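Local coordinates for glutamate receptor kainate-like protein (Pleurobrachia bachei, PDB 4ZDM) that probably serves as a glycine-activated ionotropic glutamate receptor subunit, binding glycine in its ligand-binding domain, at residues 131-145 / 160-174. Sequence-based numbering, arbitrary orientation.
With NA (sodium ion), chain F; NA (sodium ion), chain E; SO4 (sulfate ion), chain C.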
loop_
_atom_site.group_PDB
_atom_site.type_symbol
_atom_site.label_atom_id
_atom_site.label_comp_id
_atom_site.label_asym_id
_atom_site.label_seq_id
_atom_site.Cartn_x
_atom_site.Cartn_y
_atom_site.Cartn_z
ATOM N N LEU A 131 -21.649 -12.595 35.971
ATOM C CA LEU A 131 -21.867 -14.027 35.855
ATOM C C LEU A 131 -23.266 -14.456 36.323
ATOM O O LEU A 131 -23.679 -15.572 36.015
ATOM C CB LEU A 131 -20.775 -14.780 36.619
ATOM C CG LEU A 131 -19.422 -14.704 35.913
ATOM C CD1 LEU A 131 -18.397 -15.460 36.703
ATOM C CD2 LEU A 131 -19.516 -15.273 34.524
ATOM N N GLU A 132 -24.002 -13.575 36.995
ATOM C CA GLU A 132 -25.391 -13.882 37.374
ATOM C C GLU A 132 -26.241 -14.089 36.110
ATOM O O GLU A 132 -27.342 -14.645 36.193
ATOM C CB GLU A 132 -25.978 -12.784 38.266
ATOM C CG GLU A 132 -25.341 -12.757 39.660
ATOM C CD GLU A 132 -25.848 -11.639 40.545
ATOM O OE1 GLU A 132 -26.629 -10.781 40.082
ATOM O OE2 GLU A 132 -25.447 -11.628 41.728
ATOM N N LEU A 133 -25.748 -13.655 34.936
ATOM C CA LEU A 133 -26.497 -13.869 33.681
ATOM C C LEU A 133 -26.747 -15.332 33.395
ATOM O O LEU A 133 -27.743 -15.715 32.751
ATOM C CB LEU A 133 -25.766 -13.228 32.488
ATOM C CG LEU A 133 -25.830 -11.711 32.402
ATOM C CD1 LEU A 133 -24.795 -11.242 31.394
ATOM C CD2 LEU A 133 -27.223 -11.282 32.006
ATOM N N LEU A 134 -25.868 -16.170 33.917
ATOM C CA LEU A 134 -25.943 -17.577 33.616
ATOM C C LEU A 134 -27.041 -18.269 34.381
ATOM O O LEU A 134 -27.323 -19.406 34.072
ATOM C CB LEU A 134 -24.612 -18.276 33.907
ATOM C CG LEU A 134 -23.445 -17.765 33.071
ATOM C CD1 LEU A 134 -22.184 -18.409 33.535
ATOM C CD2 LEU A 134 -23.700 -18.076 31.646
ATOM N N ASN A 135 -27.666 -17.611 35.350
ATOM C CA ASN A 135 -28.651 -18.327 36.177
ATOM C C ASN A 135 -30.018 -17.669 36.188
ATOM O O ASN A 135 -30.763 -17.828 37.140
ATOM C CB ASN A 135 -28.122 -18.444 37.592
ATOM C CG ASN A 135 -26.694 -18.921 37.620
ATOM O OD1 ASN A 135 -26.421 -20.094 37.345
ATOM N ND2 ASN A 135 -25.762 -18.010 37.922
ATOM N N GLN A 136 -30.348 -16.941 35.124
ATOM C CA GLN A 136 -31.583 -16.177 35.078
ATOM C C GLN A 136 -32.129 -16.198 33.667
ATOM O O GLN A 136 -31.459 -16.679 32.758
ATOM C CB GLN A 136 -31.354 -14.742 35.561
ATOM C CG GLN A 136 -30.274 -13.966 34.798
ATOM C CD GLN A 136 -30.754 -13.428 33.495
ATOM O OE1 GLN A 136 -31.729 -12.679 33.450
ATOM N NE2 GLN A 136 -30.041 -13.756 32.408
ATOM N N ASP A 137 -33.346 -15.691 33.484
ATOM C CA ASP A 137 -33.964 -15.686 32.161
ATOM C C ASP A 137 -34.674 -14.372 31.849
ATOM O O ASP A 137 -35.406 -14.278 30.867
ATOM C CB ASP A 137 -34.949 -16.857 32.032
ATOM C CG ASP A 137 -35.841 -17.013 33.253
ATOM O OD1 ASP A 137 -36.391 -15.996 33.735
ATOM O OD2 ASP A 137 -35.989 -18.162 33.731
ATOM N N LYS A 138 -34.468 -13.357 32.679
ATOM C CA LYS A 138 -35.032 -12.039 32.422
ATOM C C LYS A 138 -34.270 -11.276 31.336
ATOM O O LYS A 138 -34.867 -10.605 30.499
ATOM C CB LYS A 138 -35.038 -11.214 33.707
ATOM C CG LYS A 138 -35.543 -9.779 33.542
ATOM C CD LYS A 138 -35.735 -9.129 34.910
ATOM C CE LYS A 138 -36.045 -7.647 34.811
ATOM N NZ LYS A 138 -36.868 -7.301 33.628
ATOM N N TYR A 139 -32.945 -11.388 31.355
ATOM C CA TYR A 139 -32.119 -10.613 30.436
ATOM C C TYR A 139 -31.443 -11.487 29.417
ATOM O O TYR A 139 -30.873 -12.520 29.761
ATOM C CB TYR A 139 -31.052 -9.865 31.201
ATOM C CG TYR A 139 -31.599 -8.865 32.160
ATOM C CD1 TYR A 139 -31.970 -7.602 31.737
ATOM C CD2 TYR A 139 -31.777 -9.199 33.494
ATOM C CE1 TYR A 139 -32.494 -6.675 32.632
ATOM C CE2 TYR A 139 -32.297 -8.284 34.396
ATOM C CZ TYR A 139 -32.654 -7.031 33.957
ATOM O OH TYR A 139 -33.156 -6.133 34.863
ATOM N N GLN A 140 -31.531 -11.061 28.162
ATOM C CA GLN A 140 -30.615 -11.519 27.127
ATOM C C GLN A 140 -29.287 -10.777 27.301
ATOM O O GLN A 140 -29.212 -9.751 27.962
ATOM C CB GLN A 140 -31.142 -11.232 25.730
ATOM C CG GLN A 140 -32.390 -12.027 25.357
ATOM C CD GLN A 140 -32.773 -11.773 23.925
ATOM O OE1 GLN A 140 -33.403 -10.766 23.620
ATOM N NE2 GLN A 140 -32.339 -12.654 23.024
ATOM N N TRP A 141 -28.232 -11.315 26.706
ATOM C CA TRP A 141 -26.994 -10.547 26.636
ATOM C C TRP A 141 -26.316 -10.787 25.301
ATOM O O TRP A 141 -26.600 -11.747 24.605
ATOM C CB TRP A 141 -26.068 -10.902 27.789
ATOM C CG TRP A 141 -25.581 -12.324 27.833
ATOM C CD1 TRP A 141 -24.384 -12.782 27.341
ATOM C CD2 TRP A 141 -26.224 -13.456 28.423
ATOM N NE1 TRP A 141 -24.249 -14.119 27.577
ATOM C CE2 TRP A 141 -25.370 -14.559 28.243
ATOM C CE3 TRP A 141 -27.452 -13.646 29.083
ATOM C CZ2 TRP A 141 -25.697 -15.834 28.690
ATOM C CZ3 TRP A 141 -27.764 -14.918 29.522
ATOM C CH2 TRP A 141 -26.876 -15.986 29.339
ATOM N N GLY A 142 -25.415 -9.876 24.929
ATOM C CA GLY A 142 -24.804 -9.881 23.633
ATOM C C GLY A 142 -23.382 -9.352 23.574
ATOM O O GLY A 142 -22.967 -8.585 24.414
ATOM N N VAL A 143 -22.676 -9.790 22.542
ATOM C CA VAL A 143 -21.316 -9.344 22.225
ATOM C C VAL A 143 -21.232 -9.141 20.721
ATOM O O VAL A 143 -22.005 -9.771 19.957
ATOM C CB VAL A 143 -20.234 -10.350 22.712
ATOM C CG1 VAL A 143 -20.255 -10.460 24.178
ATOM C CG2 VAL A 143 -20.379 -11.690 22.051
ATOM N N VAL A 144 -20.300 -8.312 20.273
ATOM C CA VAL A 144 -20.028 -8.115 18.847
ATOM C C VAL A 144 -19.194 -9.241 18.274
ATOM O O VAL A 144 -18.172 -9.609 18.834
ATOM C CB VAL A 144 -19.319 -6.807 18.576
ATOM C CG1 VAL A 144 -19.191 -6.511 17.113
ATOM C CG2 VAL A 144 -20.021 -5.656 19.250
ATOM N N ASP A 145 -19.603 -9.764 17.129
ATOM C CA ASP A 145 -18.781 -10.752 16.448
ATOM C C ASP A 145 -17.459 -10.151 16.016
ATOM O O ASP A 145 -17.403 -9.021 15.534
ATOM C CB ASP A 145 -19.492 -11.292 15.202
ATOM C CG ASP A 145 -18.631 -12.261 14.413
ATOM O OD1 ASP A 145 -18.539 -13.432 14.830
ATOM O OD2 ASP A 145 -18.008 -11.839 13.429
ATOM N N ASP A 160 -16.913 -20.328 32.889
ATOM C CA ASP A 160 -18.158 -19.530 32.976
ATOM C C ASP A 160 -18.119 -18.345 31.979
ATOM O O ASP A 160 -19.147 -18.001 31.422
ATOM C CB ASP A 160 -18.421 -18.958 34.381
ATOM C CG ASP A 160 -18.728 -20.022 35.429
ATOM O OD1 ASP A 160 -19.375 -21.032 35.110
ATOM O OD2 ASP A 160 -18.328 -19.821 36.598
ATOM N N TYR A 161 -16.963 -17.691 31.822
ATOM C CA TYR A 161 -16.825 -16.654 30.787
ATOM C C TYR A 161 -16.999 -17.287 29.404
ATOM O O TYR A 161 -17.584 -16.702 28.499
ATOM C CB TYR A 161 -15.474 -15.935 30.925
ATOM C CG TYR A 161 -15.399 -14.941 32.066
ATOM C CD1 TYR A 161 -16.480 -14.128 32.378
ATOM C CD2 TYR A 161 -14.215 -14.755 32.778
ATOM C CE1 TYR A 161 -16.408 -13.206 33.420
ATOM C CE2 TYR A 161 -14.130 -13.810 33.800
ATOM C CZ TYR A 161 -15.225 -13.049 34.121
ATOM O OH TYR A 161 -15.144 -12.099 35.136
ATOM N N ASN A 162 -16.494 -18.520 29.221
ATOM C CA ASN A 162 -16.690 -19.201 27.950
ATOM C C ASN A 162 -18.175 -19.359 27.676
ATOM O O ASN A 162 -18.627 -19.201 26.548
ATOM C CB ASN A 162 -16.066 -20.615 27.907
ATOM C CG ASN A 162 -14.546 -20.669 28.161
ATOM O OD1 ASN A 162 -14.029 -21.739 28.524
ATOM N ND2 ASN A 162 -13.828 -19.582 27.946
ATOM N N ARG A 163 -18.929 -19.689 28.724
ATOM C CA ARG A 163 -20.368 -19.927 28.584
ATOM C C ARG A 163 -21.087 -18.607 28.272
ATOM O O ARG A 163 -22.021 -18.577 27.485
ATOM C CB ARG A 163 -20.918 -20.570 29.868
ATOM C CG ARG A 163 -22.408 -20.902 29.849
ATOM C CD ARG A 163 -22.687 -22.371 29.519
ATOM N NE ARG A 163 -24.109 -22.511 29.269
ATOM C CZ ARG A 163 -24.981 -23.069 30.112
ATOM N NH1 ARG A 163 -24.565 -23.557 31.251
ATOM N NH2 ARG A 163 -26.243 -23.126 29.802
ATOM N N ILE A 164 -20.658 -17.531 28.919
ATOM C CA ILE A 164 -21.179 -16.202 28.560
ATOM C C ILE A 164 -21.020 -15.939 27.048
ATOM O O ILE A 164 -21.939 -15.451 26.396
ATOM C CB ILE A 164 -20.475 -15.134 29.408
ATOM C CG1 ILE A 164 -20.895 -15.217 30.876
ATOM C CG2 ILE A 164 -20.756 -13.740 28.801
ATOM C CD1 ILE A 164 -22.276 -14.655 31.163
ATOM N N ALA A 165 -19.856 -16.230 26.454
ATOM C CA ALA A 165 -19.673 -15.933 25.044
ATOM C C ALA A 165 -20.524 -16.855 24.202
ATOM O O ALA A 165 -21.086 -16.432 23.197
ATOM C CB ALA A 165 -18.222 -16.061 24.670
ATOM N N GLU A 166 -20.570 -18.123 24.620
ATOM C CA GLU A 166 -21.303 -19.174 23.912
ATOM C C GLU A 166 -22.772 -18.802 23.752
ATOM O O GLU A 166 -23.322 -18.854 22.666
ATOM C CB GLU A 166 -21.175 -20.506 24.682
ATOM C CG GLU A 166 -21.997 -21.687 24.161
ATOM C CD GLU A 166 -21.965 -22.939 25.103
ATOM O OE1 GLU A 166 -20.999 -23.130 25.897
ATOM O OE2 GLU A 166 -22.936 -23.729 25.057
ATOM N N ASP A 167 -23.377 -18.393 24.847
ATOM C CA ASP A 167 -24.816 -18.147 24.869
ATOM C C ASP A 167 -25.211 -16.703 24.557
ATOM O O ASP A 167 -26.392 -16.354 24.474
ATOM C CB ASP A 167 -25.370 -18.545 26.216
ATOM C CG ASP A 167 -25.375 -20.066 26.406
ATOM O OD1 ASP A 167 -25.286 -20.796 25.405
ATOM O OD2 ASP A 167 -25.438 -20.509 27.546
ATOM N N ALA A 168 -24.226 -15.837 24.370
ATOM C CA ALA A 168 -24.530 -14.474 23.984
ATOM C C ALA A 168 -25.152 -14.358 22.590
ATOM O O ALA A 168 -24.773 -15.094 21.672
ATOM C CB ALA A 168 -23.264 -13.636 24.016
ATOM N N VAL A 169 -26.039 -13.381 22.419
ATOM C CA VAL A 169 -26.451 -12.929 21.123
ATOM C C VAL A 169 -25.216 -12.376 20.436
ATOM O O VAL A 169 -24.451 -11.665 21.096
ATOM C CB VAL A 169 -27.523 -11.848 21.220
ATOM C CG1 VAL A 169 -27.870 -11.294 19.864
ATOM C CG2 VAL A 169 -28.807 -12.395 21.879
ATOM N N LYS A 170 -25.012 -12.695 19.159
ATOM C CA LYS A 170 -23.907 -12.125 18.375
ATOM C C LYS A 170 -24.417 -11.022 17.474
ATOM O O LYS A 170 -25.269 -11.256 16.602
ATOM C CB LYS A 170 -23.205 -13.210 17.553
ATOM C CG LYS A 170 -22.703 -14.420 18.361
ATOM C CD LYS A 170 -21.944 -14.031 19.657
ATOM C CE LYS A 170 -21.316 -15.228 20.308
ATOM N NZ LYS A 170 -22.346 -16.260 20.783
ATOM N N VAL A 171 -24.011 -9.788 17.743
ATOM C CA VAL A 171 -24.421 -8.652 16.928
ATOM C C VAL A 171 -23.322 -8.307 15.935
ATOM O O VAL A 171 -22.159 -8.651 16.132
ATOM C CB VAL A 171 -24.826 -7.399 17.773
ATOM C CG1 VAL A 171 -26.078 -7.677 18.636
ATOM C CG2 VAL A 171 -23.672 -6.914 18.658
ATOM N N GLY A 172 -23.689 -7.626 14.858
ATOM C CA GLY A 172 -22.761 -7.393 13.775
ATOM C C GLY A 172 -21.854 -6.187 13.949
ATOM O O GLY A 172 -20.868 -6.042 13.239
ATOM N N SER A 173 -22.197 -5.306 14.883
ATOM C CA SER A 173 -21.416 -4.100 15.103
ATOM C C SER A 173 -21.623 -3.594 16.523
ATOM O O SER A 173 -22.613 -3.917 17.167
ATOM C CB SER A 173 -21.800 -3.009 14.114
ATOM O OG SER A 173 -23.112 -2.551 14.358
ATOM N N TYR A 174 -20.674 -2.791 16.981
ATOM C CA TYR A 174 -20.753 -2.097 18.253
ATOM C C TYR A 174 -22.020 -1.268 18.345
ATOM O O TYR A 174 -22.747 -1.325 19.341
ATOM C CB TYR A 174 -19.512 -1.229 18.389
ATOM C CG TYR A 174 -19.356 -0.403 19.598
ATOM C CD1 TYR A 174 -19.046 -0.991 20.814
ATOM C CD2 TYR A 174 -19.316 0.962 19.522
ATOM C CE1 TYR A 174 -18.783 -0.213 21.917
ATOM C CE2 TYR A 174 -19.027 1.730 20.619
ATOM C CZ TYR A 174 -18.752 1.122 21.807
ATOM O OH TYR A 174 -18.396 1.876 22.928
HETATM NA NA NA F . -20.451 -21.946 33.388
HETATM NA NA NA E . -19.545 -14.631 16.658
HETATM S S SO4 C . -11.709 -10.635 36.510
HETATM O O1 SO4 C . -12.572 -10.041 37.547
HETATM O O2 SO4 C . -12.535 -11.545 35.690
HETATM O O3 SO4 C . -11.001 -9.515 35.845
HETATM O O4 SO4 C . -10.650 -11.454 37.091
HETATM O O HOH W 1 -28.637 -14.190 25.576
HETATM O O HOH W 2 -19.075 -8.450 13.302
HETATM O O HOH W 3 -22.387 -22.955 33.326
HETATM O O HOH W 4 -19.720 -17.242 17.073
#
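Trp141 CG sits between its backbone N and carbonyl carbon (chi1 63°), which swings the indole off strand 140-144 to meet Ile164 and Ala168, while the second torsion of Ile164 (chi2 -76°) turns CD1 over the rim of one indole face. Leu133 CB lies over the rim of that same face. At the ring edge NE1 gives a nearly straight hydrogen bond to Ile164 O, 2.9 Å, lying in the indole plane and using a carbonyl lone pair. Ala168 CB packs 3.6 Å from Trp141 CD1, and Asp167 CB reaches CZ2. A leucine in place of Trp141 would probably leave Ile164 O without this N-H and open a gap against Ile164 and Ala168. Earlier in the helix, Leu134 CD2 wedges between Arg163 CG (3.6 Å) and Ile164 CD1, and Leu131 CD2 touches Asp160 CB.

Beyond the indole the backbones pair in parallel: Val169 N bonds Trp141 O (2.8 Å), and three further bonds carry the ladder to Asp145. Lys170 runs beside Val143, CD to CG2 3.7 Å, and its NZ grips Ala165 O and Ala168 O. With strand 186-192 on the other side of 140-144, this is a parallel beta-alpha-beta crossover, made through helices 148-155 and 159-167, as in the periplasmic-binding-protein-like fold.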